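Local coordinates for ornithine carbamoyltransferase (Giardia intestinalis, PDB 3GRF), which probably catalyses carbamoyl transfer from carbamoyl phosphate to ornithine, or the reverse reaction in arginine breakdown, at residues A94-F97 against S98-D102; M315-L318 against D319-H323; L108-K111 against E112-R115. All blocks are in the same frame, centred on the assembly; numbering follows the deposited sequence.

Interaction 1: residues A94-F97 against S98-D102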
# COMPACT_ATOMS: atom_id res chain seq x y z
N ALA A 94 -5.00 14.42 13.13
CA ALA A 94 -6.25 13.72 13.40
C ALA A 94 -7.47 14.49 12.87
O ALA A 94 -8.38 13.89 12.33
CB ALA A 94 -6.39 13.43 14.89
N GLU A 95 -7.48 15.81 13.04
CA GLU A 95 -8.55 16.68 12.52
C GLU A 95 -8.65 16.52 11.02
O GLU A 95 -9.73 16.50 10.46
CB GLU A 95 -8.31 18.16 12.88
CG GLU A 95 -8.65 18.54 14.34
CD GLU A 95 -10.15 18.68 14.64
OE1 GLU A 95 -10.50 19.13 15.76
OE2 GLU A 95 -10.99 18.35 13.80
N VAL A 96 -7.51 16.37 10.38
CA VAL A 96 -7.47 16.30 8.93
C VAL A 96 -7.83 14.90 8.41
O VAL A 96 -8.53 14.81 7.42
CB VAL A 96 -6.10 16.76 8.43
CG1 VAL A 96 -5.86 16.31 7.01
CG2 VAL A 96 -5.96 18.30 8.62
N PHE A 97 -7.35 13.82 9.05
CA PHE A 97 -7.71 12.49 8.53
C PHE A 97 -9.17 12.10 8.78
O PHE A 97 -9.72 11.33 8.03
CB PHE A 97 -6.69 11.34 8.81
CG PHE A 97 -6.47 10.95 10.29
CD1 PHE A 97 -5.19 11.09 10.87
CD2 PHE A 97 -7.48 10.38 11.06
CE1 PHE A 97 -4.94 10.69 12.20
CE2 PHE A 97 -7.26 9.97 12.39
CZ PHE A 97 -5.99 10.12 12.95
N SER A 98 -9.77 12.70 9.81
CA SER A 98 -11.16 12.47 10.19
C SER A 98 -12.14 13.10 9.22
O SER A 98 -13.32 12.83 9.29
CB SER A 98 -11.46 13.00 11.58
OG SER A 98 -10.49 12.60 12.52
N ARG A 99 -11.66 13.93 8.32
CA ARG A 99 -12.52 14.47 7.26
C ARG A 99 -12.23 13.80 5.92
O ARG A 99 -12.66 14.29 4.89
CB ARG A 99 -12.26 15.95 7.14
CG ARG A 99 -12.77 16.77 8.28
CD ARG A 99 -12.14 18.15 8.15
NE ARG A 99 -12.72 19.18 9.04
CZ ARG A 99 -12.55 19.21 10.36
NH1 ARG A 99 -11.84 18.28 10.98
NH2 ARG A 99 -13.08 20.19 11.06
N MET A 100 -11.42 12.72 5.93
CA MET A 100 -11.08 11.96 4.70
C MET A 100 -11.40 10.47 4.83
O MET A 100 -12.16 9.94 4.01
CB MET A 100 -9.61 12.14 4.27
CG MET A 100 -9.27 13.53 3.64
SD MET A 100 -7.52 13.64 3.23
CE MET A 100 -7.26 15.38 3.11
N VAL A 101 -10.84 9.83 5.88
CA VAL A 101 -11.00 8.39 6.10
C VAL A 101 -12.22 8.11 6.99
O VAL A 101 -12.81 9.03 7.58
CB VAL A 101 -9.69 7.75 6.62
CG1 VAL A 101 -8.56 8.08 5.63
CG2 VAL A 101 -9.35 8.27 8.05
N ASP A 102 -12.65 6.85 7.00
CA ASP A 102 -13.82 6.41 7.75
C ASP A 102 -13.43 5.82 9.10
O ASP A 102 -14.24 5.75 10.05
CB ASP A 102 -14.58 5.40 6.91
CG ASP A 102 -15.01 5.96 5.62
OD1 ASP A 102 -14.34 5.70 4.60
OD2 ASP A 102 -15.97 6.74 5.62
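The C-terminal end of helix 90-97 in the carbamoyl-phosphate-binding domain is where E95 and R99 pair, one turn apart, just before the chain turns into strand 103-107. The two side chains run at a slant to each other, with carboxylate and guanidinium planes 56° apart. R99 NH1 does double duty: it gives a nearly straight bond to E95 OE2 at 2.9 Å, meeting that oxygen on its anti side and close to the guanidinium plane, and it also reaches the backbone O of E95 at 2.8 Å, from above the carbonyl plane. The bend in E95 (chi2 -76°) folds the carboxylate back to NH1, while R99 stays extended from CG to NE. Its NE makes a salt bridge to D305 of a neighbouring subunit, whose Y304 packs on both E95 and R99, so the pair is part of the subunit interface.

S98 uses its own hydroxyl on the preceding turn. With OG on the amide-nitrogen side, opposite the carbonyl carbon (chi1 -47°), OG donates to A94 O at 2.5 Å, so short that the exact length is doubtful, and S98 N bonds to the same oxygen; OG is also hydrogen-bonded to S122 N. The F97 ring has A94 CA over one face and meets F50 of strand 46-51. V96 CG1 touches M100 CE, and A307 of the neighbouring subunit packs on both residues. The last helical carbonyl, F97 O, takes two amides: M100 N comes from well above the carbonyl plane, whereas V101 N, at 2.9 Å, lies nearly along the C=O axis.

Interaction 2: residues M315-L318 against D319-H323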
# COMPACT_ATOMS: atom_id res chain seq x y z
N MET A 315 -12.22 -7.98 10.96
CA MET A 315 -13.32 -7.59 10.08
C MET A 315 -14.51 -7.19 10.94
O MET A 315 -15.29 -6.30 10.56
CB MET A 315 -13.77 -8.75 9.17
CG MET A 315 -12.71 -9.36 8.24
SD MET A 315 -13.24 -10.84 7.35
CE MET A 315 -14.14 -11.76 8.59
N ALA A 316 -14.69 -7.88 12.07
CA ALA A 316 -15.81 -7.64 12.98
C ALA A 316 -15.63 -6.32 13.65
O ALA A 316 -16.54 -5.51 13.74
CB ALA A 316 -15.92 -8.76 14.02
N VAL A 317 -14.45 -6.07 14.20
CA VAL A 317 -14.23 -4.80 14.85
C VAL A 317 -14.36 -3.57 13.94
O VAL A 317 -15.01 -2.59 14.32
CB VAL A 317 -12.83 -4.79 15.48
CG1 VAL A 317 -12.55 -3.43 16.00
CG2 VAL A 317 -12.76 -5.87 16.58
N LEU A 318 -13.74 -3.62 12.76
CA LEU A 318 -13.82 -2.55 11.75
C LEU A 318 -15.28 -2.36 11.34
O LEU A 318 -15.77 -1.29 11.36
CB LEU A 318 -12.94 -2.88 10.54
CG LEU A 318 -11.42 -2.90 10.90
CD1 LEU A 318 -10.51 -3.51 9.84
CD2 LEU A 318 -10.93 -1.48 11.24
N ASP A 319 -15.96 -3.43 11.01
CA ASP A 319 -17.36 -3.33 10.61
C ASP A 319 -18.19 -2.61 11.63
O ASP A 319 -18.91 -1.66 11.32
CB ASP A 319 -17.94 -4.73 10.38
CG ASP A 319 -19.36 -4.66 9.89
OD1 ASP A 319 -19.53 -4.27 8.72
OD2 ASP A 319 -20.30 -4.96 10.67
N PHE A 320 -18.09 -3.07 12.87
CA PHE A 320 -18.80 -2.49 13.98
C PHE A 320 -18.48 -1.02 14.18
O PHE A 320 -19.37 -0.24 14.41
CB PHE A 320 -18.44 -3.27 15.23
CG PHE A 320 -19.25 -2.92 16.44
CD1 PHE A 320 -20.60 -3.22 16.49
CD2 PHE A 320 -18.64 -2.38 17.56
CE1 PHE A 320 -21.33 -2.95 17.62
CE2 PHE A 320 -19.37 -2.11 18.69
CZ PHE A 320 -20.72 -2.41 18.72
N PHE A 321 -17.20 -0.63 14.15
CA PHE A 321 -16.92 0.80 14.41
C PHE A 321 -17.26 1.68 13.23
O PHE A 321 -17.56 2.86 13.40
CB PHE A 321 -15.47 1.03 14.93
CG PHE A 321 -15.34 0.75 16.42
CD1 PHE A 321 -15.48 1.77 17.35
CD2 PHE A 321 -15.20 -0.55 16.89
CE1 PHE A 321 -15.39 1.51 18.71
CE2 PHE A 321 -15.14 -0.82 18.26
CZ PHE A 321 -15.25 0.21 19.17
N LEU A 322 -17.24 1.08 12.04
CA LEU A 322 -17.64 1.72 10.80
C LEU A 322 -19.14 2.14 10.87
O LEU A 322 -19.53 3.17 10.32
CB LEU A 322 -17.43 0.77 9.61
CG LEU A 322 -16.45 1.21 8.49
CD1 LEU A 322 -15.55 2.35 8.98
CD2 LEU A 322 -15.62 0.02 8.03
N HIS A 323 -19.97 1.32 11.53
CA HIS A 323 -21.41 1.54 11.80
C HIS A 323 -21.52 1.90 13.33
O HIS A 323 -21.28 3.05 13.70
CB HIS A 323 -22.24 0.35 11.26
CG HIS A 323 -21.87 -0.14 9.77
ND1 HIS A 323 -20.64 -0.68 9.43
CD2 HIS A 323 -22.60 -0.12 8.61
CE1 HIS A 323 -20.62 -0.97 8.14
NE2 HIS A 323 -21.80 -0.65 7.62
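The F321 ring turns its edge to V317 one helical turn back: V317 O lies close to the ring plane, 3.3 Å from F321 CD2, and V317 CG1 meets that same CD2 at 4.0 Å. Valine and phenylalanine lie side by side and point the same way. CG1 is placed for this by standing anti to its own amide nitrogen (chi1 173°). The edge of the F320 ring receives CE2 of F321. The third flat group, the imidazole of H323, has D319 O at its edge, and ND1 donates to that oxygen at 2.7 Å. H323 N reaches the same carbonyl from the opposite face of its plane, so two donors from one residue hold D319 O where the helix stops.

Ordinary alpha-helical bonds run beneath these side chains, from F320 N to A316 O and from L322 N to L318 O, the latter 2.9 Å long. CB of L322 also rests against L318 O.

This is the last part of helix 303-322, which comes back from the ornithine-binding half of the sequence to cover the carbamoyl-phosphate domain. The D319 carboxylate is shared by R27 through OD2 and R41 through OD1. M315 packs between helices 18-33 and 56-69, F320 meets L24 of the first, and L318, F321 and L322 all lie on I103 of strand 103-107.

Interaction 3: residues L108-K111 against E112-R115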
# COMPACT_ATOMS: atom_id res chain seq x y z
N LEU A 108 1.20 2.54 18.03
CA LEU A 108 2.16 3.56 18.46
C LEU A 108 2.81 3.13 19.78
O LEU A 108 2.23 2.35 20.54
CB LEU A 108 1.47 4.95 18.56
CG LEU A 108 0.63 5.40 17.34
CD1 LEU A 108 -0.42 6.46 17.67
CD2 LEU A 108 1.50 5.83 16.16
N ALA A 109 4.03 3.62 20.02
CA ALA A 109 4.80 3.25 21.21
C ALA A 109 3.95 3.27 22.51
O ALA A 109 3.68 2.21 23.09
CB ALA A 109 6.04 4.11 21.34
N THR A 110 3.51 4.47 22.92
CA THR A 110 2.86 4.66 24.22
C THR A 110 1.36 4.90 24.12
O THR A 110 0.87 5.38 23.10
CB THR A 110 3.45 5.85 24.98
OG1 THR A 110 3.26 7.05 24.21
CG2 THR A 110 4.94 5.62 25.31
N LYS A 111 0.65 4.59 25.21
CA LYS A 111 -0.79 4.88 25.31
C LYS A 111 -1.10 6.36 25.15
O LYS A 111 -2.24 6.72 24.83
CB LYS A 111 -1.41 4.29 26.58
CG LYS A 111 -0.71 4.62 27.87
CD LYS A 111 -1.44 3.97 29.03
CE LYS A 111 -0.53 3.82 30.23
NZ LYS A 111 0.23 5.09 30.50
N GLU A 112 -0.06 7.19 25.35
CA GLU A 112 -0.10 8.68 25.35
C GLU A 112 -0.39 9.27 23.97
O GLU A 112 -1.39 10.00 23.78
CB GLU A 112 1.24 9.25 25.86
CG GLU A 112 1.79 8.64 27.18
CD GLU A 112 0.71 8.36 28.23
OE1 GLU A 112 0.91 7.45 29.07
OE2 GLU A 112 -0.35 9.05 28.21
N MET A 113 0.48 8.93 23.03
CA MET A 113 0.32 9.22 21.60
C MET A 113 -0.99 8.68 21.02
O MET A 113 -1.63 9.33 20.20
CB MET A 113 1.49 8.61 20.85
CG MET A 113 2.76 8.53 21.70
SD MET A 113 4.08 7.53 21.00
CE MET A 113 4.51 8.46 19.53
N MET A 114 -1.38 7.50 21.48
CA MET A 114 -2.62 6.87 21.06
C MET A 114 -3.84 7.63 21.55
O MET A 114 -4.82 7.82 20.79
CB MET A 114 -2.66 5.41 21.55
CG MET A 114 -3.84 4.61 21.03
SD MET A 114 -3.68 4.32 19.27
CE MET A 114 -5.27 4.87 18.66
N ARG A 115 -3.80 8.02 22.82
CA ARG A 115 -4.84 8.83 23.47
C ARG A 115 -4.94 10.23 22.93
O ARG A 115 -6.04 10.76 22.81
CB ARG A 115 -4.56 8.96 24.96
CG ARG A 115 -5.27 7.92 25.81
CD ARG A 115 -4.39 7.60 27.01
NE ARG A 115 -4.86 6.45 27.78
CZ ARG A 115 -4.33 6.06 28.94
NH1 ARG A 115 -3.31 6.73 29.46
NH2 ARG A 115 -4.82 5.00 29.57
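L108 leads off from the end of strand 103-107 with CD1 directed at the helix that follows, touching M113 CB and, at 4.2 Å, the sulfur SD of M114. M114 itself packs on C125 and N127 of strand 125-127, so this side of the turn faces inward. A109, next along, sets its CB 4.0 Å from M113 SD. The M113 chain is extended as far as its sulfur (chi2 168°), which carries SD alongside A109 and T110, where it accepts a weak, nearly straight hydrogen bond from T110 N; CE alone turns off at the end.

T110 is the N-cap of helix 111-120, in the connection from strand to helix of the parallel alpha/beta domain. Its side chain crosses that of M113 at about a right angle, OG1 coming so tightly against M113 CG that the detail there is doubtful. The carbonyl oxygen of T110 accepts a long, weak bond from M114 N, opening the helical bonding that the 2.9 Å bond from R115 N to K111 O continues.

K111, whose N is hydrogen-bonded to D131, runs alongside E112 and alongside R115, pointing the same way as each. With CG tucked between amide nitrogen and carbonyl carbon (chi1 51°), the chain lies along both neighbours, then turns at its end to bring NZ to E112 OE1, 2.8 Å away and almost end-on to the C-O bond. Its aliphatic part covers one face of the R115 guanidinium, K111 CD being 3.4 Å from R115 NH1. The E112 carboxylate probably eases the closeness of K111 NZ and R115 NH1, 4.0 Å apart: OE2 makes a long salt bridge to R115 NH1, while OE1 holds the lysine.

Overall arrangement
Following the chain, interaction 1 comes first, closing the end of helix 90-97 as it turns toward strand 103-107. Interaction 3 lies at the far end of that strand, where the loop enters helix 111-120; the two therefore flank a single strand of the carbamoyl-phosphate domain, their centres about 18 Å apart, without touching. Interaction 2 follows some two hundred residues later, near the C terminus. None nests in or crosses another, as each is a local turn in series. Yet helix 303-322 returns to strand 103-107, and D102 O of interaction 1 packs against L322 CD1 of interaction 2, joining the C-terminal helix to the carbamoyl-phosphate domain. Interaction 3 stays about 11 Å from interaction 2 at the nearest atoms.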